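Local coordinates for protein crustacyanin-C1 subunit (PDB 1I4U) that binds the carotenoid astaxanthin, which gives the lobster carapace its blue colour, as a lipocalin subunit of the crustacyanin complexes, at residues H129-S137 with F154-F164. Residues are numbered along the deposited sequence; the frame is centred on the assembly and turned at random.
Sequences HSDFSFIFS and FKNINVDTTRF
Strand residues D131 and S133 face the chain that leaves helix 144-156, with CA atoms 8.5 Å apart for D131 and V159 and 7.9 Å for S133 and F164. D131 and S133 point toward 154-164; I135 reaches it with CG1 and CD1. R163 grips D131 end-on with two nitrogens, both on OD1. R163 NH1 donates to D131 OD1 at 2.8 Å, on the syn lone pair. R163 NH2 reaches the same D131 OD1 at 3.0 Å, nearly along the C-O axis. Both bonds belong to one salt bridge. OD1 lies at the edge of the guanidinium, close to its plane, and the carboxylate and guanidinium planes are 14° apart. NH2 also makes a weak bond to D131 O, and a water donates to D131 O and takes a weak bond from R163 NH2. The other carboxylate oxygen, OD2, is bound by the hydroxyl of Y119, so the group is held from both oxygens. An asparagine in place of D131 would probably leave R163 without its countercharge and weaken its hold on the strand. Further along, S133 sits where the rings of F154 and F164 meet, and its CB touches both. S133 CB lies 3.5 Å from F164 CZ, and S133 OG 3.3 Å from F154 CE1. F134 O sits at the edge of the F154 ring, while F164 CZ lies over one face of it. I135 reaches F164 through its extended end: CG1 lies beside the backbone N (chi1 -61°), chi2 is 168°, and CD1 rests over the ring face in a CH-pi contact, 4.2 Å from the centroid. Beyond F154, N158 with positive phi closes the helix in a Schellman motif. This is the lipocalin arrangement, in which helix 144-156 packs against the outside of the antiparallel barrel.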
# COMPACT_ATOMS: atom_id res chain seq x y z
N HIS A 129 -4.59 3.34 -13.57
CA HIS A 129 -3.54 3.31 -12.56
C HIS A 129 -3.56 4.61 -11.79
O HIS A 129 -4.17 5.57 -12.24
CB HIS A 129 -2.16 3.14 -13.21
CG HIS A 129 -1.74 4.23 -14.14
ND1 HIS A 129 -2.28 4.31 -15.43
CD2 HIS A 129 -0.87 5.27 -14.06
CE1 HIS A 129 -1.73 5.35 -16.04
NE2 HIS A 129 -0.86 5.97 -15.23
N SER A 130 -2.89 4.62 -10.67
CA SER A 130 -2.65 5.83 -9.95
C SER A 130 -1.14 5.95 -9.78
O SER A 130 -0.46 5.03 -9.40
CB SER A 130 -3.28 5.92 -8.58
OG SER A 130 -4.66 6.30 -8.65
N ASP A 131 -0.65 7.14 -10.07
CA ASP A 131 0.76 7.39 -9.76
C ASP A 131 0.92 8.69 -8.99
O ASP A 131 0.06 9.54 -8.89
CB ASP A 131 1.60 7.36 -11.00
CG ASP A 131 1.25 8.33 -12.09
OD1 ASP A 131 0.60 9.33 -11.78
OD2 ASP A 131 1.63 7.99 -13.22
N PHE A 132 2.07 8.70 -8.33
CA PHE A 132 2.41 9.66 -7.30
C PHE A 132 3.89 10.02 -7.53
O PHE A 132 4.73 9.14 -7.47
CB PHE A 132 2.18 9.12 -5.87
CG PHE A 132 0.72 8.70 -5.72
CD1 PHE A 132 -0.27 9.64 -5.58
CD2 PHE A 132 0.35 7.39 -5.81
CE1 PHE A 132 -1.61 9.25 -5.55
CE2 PHE A 132 -0.97 6.96 -5.76
CZ PHE A 132 -1.96 7.93 -5.66
N SER A 133 4.15 11.29 -7.81
CA SER A 133 5.46 11.76 -8.15
C SER A 133 5.86 12.87 -7.17
O SER A 133 5.03 13.59 -6.63
CB SER A 133 5.52 12.26 -9.58
OG SER A 133 5.18 11.24 -10.50
N PHE A 134 7.17 12.96 -6.99
CA PHE A 134 7.78 13.87 -6.02
C PHE A 134 9.08 14.42 -6.57
O PHE A 134 9.81 13.70 -7.19
CB PHE A 134 8.09 13.18 -4.70
CG PHE A 134 6.99 12.33 -4.10
CD1 PHE A 134 6.75 11.06 -4.58
CD2 PHE A 134 6.19 12.82 -3.07
CE1 PHE A 134 5.74 10.31 -4.04
CE2 PHE A 134 5.19 12.03 -2.52
CZ PHE A 134 4.96 10.78 -3.02
N ILE A 135 9.34 15.68 -6.25
CA ILE A 135 10.63 16.31 -6.47
C ILE A 135 11.19 16.61 -5.09
O ILE A 135 10.53 17.34 -4.32
CB ILE A 135 10.55 17.56 -7.36
CG1 ILE A 135 10.00 17.21 -8.75
CG2 ILE A 135 11.86 18.30 -7.52
CD1 ILE A 135 9.61 18.42 -9.59
N PHE A 136 12.34 16.05 -4.79
CA PHE A 136 13.06 16.30 -3.54
C PHE A 136 14.31 17.18 -3.79
O PHE A 136 14.92 17.10 -4.86
CB PHE A 136 13.54 15.00 -2.96
CG PHE A 136 12.63 14.11 -2.15
CD1 PHE A 136 11.25 14.28 -2.12
CD2 PHE A 136 13.18 13.06 -1.39
CE1 PHE A 136 10.43 13.50 -1.33
CE2 PHE A 136 12.37 12.27 -0.56
CZ PHE A 136 11.00 12.50 -0.56
N SER A 137 14.62 18.00 -2.80
CA SER A 137 15.76 18.89 -2.82
C SER A 137 16.59 18.72 -1.55
O SER A 137 16.06 18.43 -0.49
CB SER A 137 15.30 20.33 -2.94
OG SER A 137 16.42 21.22 -2.96
N PHE A 154 10.08 12.88 -15.75
CA PHE A 154 8.68 12.49 -15.67
C PHE A 154 8.00 12.51 -17.02
O PHE A 154 7.17 11.62 -17.29
CB PHE A 154 8.01 13.40 -14.65
CG PHE A 154 8.39 13.12 -13.19
CD1 PHE A 154 8.01 11.92 -12.63
CD2 PHE A 154 9.12 13.99 -12.43
CE1 PHE A 154 8.32 11.63 -11.32
CE2 PHE A 154 9.44 13.72 -11.13
CZ PHE A 154 9.12 12.51 -10.57
N LYS A 155 8.33 13.49 -17.85
CA LYS A 155 7.76 13.50 -19.21
C LYS A 155 8.17 12.26 -19.97
O LYS A 155 7.39 11.70 -20.75
CB LYS A 155 8.22 14.75 -19.94
CG LYS A 155 7.46 16.02 -19.60
CD LYS A 155 8.18 17.19 -20.19
CE LYS A 155 7.49 18.41 -20.67
NZ LYS A 155 6.16 18.69 -20.11
N ASN A 156 9.37 11.80 -19.71
CA ASN A 156 9.88 10.61 -20.39
C ASN A 156 9.08 9.35 -20.07
O ASN A 156 9.12 8.39 -20.85
CB ASN A 156 11.35 10.40 -20.05
CG ASN A 156 12.04 9.25 -20.73
OD1 ASN A 156 12.33 9.23 -21.93
ND2 ASN A 156 12.40 8.21 -20.00
N ILE A 157 8.36 9.34 -18.95
CA ILE A 157 7.52 8.19 -18.59
C ILE A 157 6.04 8.56 -18.64
O ILE A 157 5.14 7.97 -18.06
CB ILE A 157 7.94 7.57 -17.24
CG1 ILE A 157 7.87 8.51 -16.03
CG2 ILE A 157 9.34 7.01 -17.37
CD1 ILE A 157 7.70 7.79 -14.70
N ASN A 158 5.81 9.59 -19.47
CA ASN A 158 4.44 9.97 -19.74
C ASN A 158 3.59 10.40 -18.57
O ASN A 158 2.37 10.22 -18.52
CB ASN A 158 3.78 8.77 -20.46
CG ASN A 158 3.42 9.33 -21.83
OD1 ASN A 158 4.33 9.91 -22.43
ND2 ASN A 158 2.16 9.16 -22.18
N VAL A 159 4.27 11.03 -17.62
CA VAL A 159 3.64 11.73 -16.52
C VAL A 159 3.38 13.20 -16.87
O VAL A 159 4.35 13.82 -17.30
CB VAL A 159 4.45 11.58 -15.22
CG1 VAL A 159 3.97 12.51 -14.10
CG2 VAL A 159 4.36 10.13 -14.74
N ASP A 160 2.15 13.71 -16.70
CA ASP A 160 1.74 15.09 -16.96
C ASP A 160 2.32 15.97 -15.89
O ASP A 160 1.78 16.11 -14.78
CB ASP A 160 0.20 15.25 -17.01
CG ASP A 160 -0.21 16.64 -17.46
OD1 ASP A 160 0.67 17.54 -17.50
OD2 ASP A 160 -1.41 16.88 -17.77
N THR A 161 3.44 16.60 -16.22
CA THR A 161 4.07 17.42 -15.16
C THR A 161 3.31 18.66 -14.72
O THR A 161 3.64 19.28 -13.70
CB THR A 161 5.48 17.83 -15.59
OG1 THR A 161 5.40 18.55 -16.81
CG2 THR A 161 6.27 16.56 -15.80
N THR A 162 2.25 19.01 -15.45
CA THR A 162 1.38 20.06 -14.93
C THR A 162 0.64 19.65 -13.65
O THR A 162 0.02 20.45 -12.95
CB THR A 162 0.35 20.50 -16.00
OG1 THR A 162 -0.60 19.43 -16.22
CG2 THR A 162 1.06 20.83 -17.32
N ARG A 163 0.70 18.37 -13.27
CA ARG A 163 0.17 17.85 -12.05
C ARG A 163 0.95 18.24 -10.80
O ARG A 163 0.47 18.15 -9.69
CB ARG A 163 0.05 16.32 -12.17
CG ARG A 163 -1.09 15.88 -13.10
CD ARG A 163 -1.01 14.40 -13.43
NE ARG A 163 -1.16 13.60 -12.19
CZ ARG A 163 -0.80 12.33 -12.08
NH1 ARG A 163 -0.26 11.64 -13.08
NH2 ARG A 163 -0.97 11.75 -10.92
N PHE A 164 2.19 18.72 -10.96
CA PHE A 164 2.97 19.07 -9.76
C PHE A 164 2.47 20.33 -9.09
O PHE A 164 2.14 21.30 -9.76
CB PHE A 164 4.44 19.29 -10.11
CG PHE A 164 5.19 17.99 -10.21
CD1 PHE A 164 5.63 17.36 -9.06
CD2 PHE A 164 5.40 17.38 -11.42
CE1 PHE A 164 6.30 16.16 -9.12
CE2 PHE A 164 6.09 16.19 -11.51
CZ PHE A 164 6.50 15.57 -10.33
O HOH W 1 -0.59 12.11 -8.01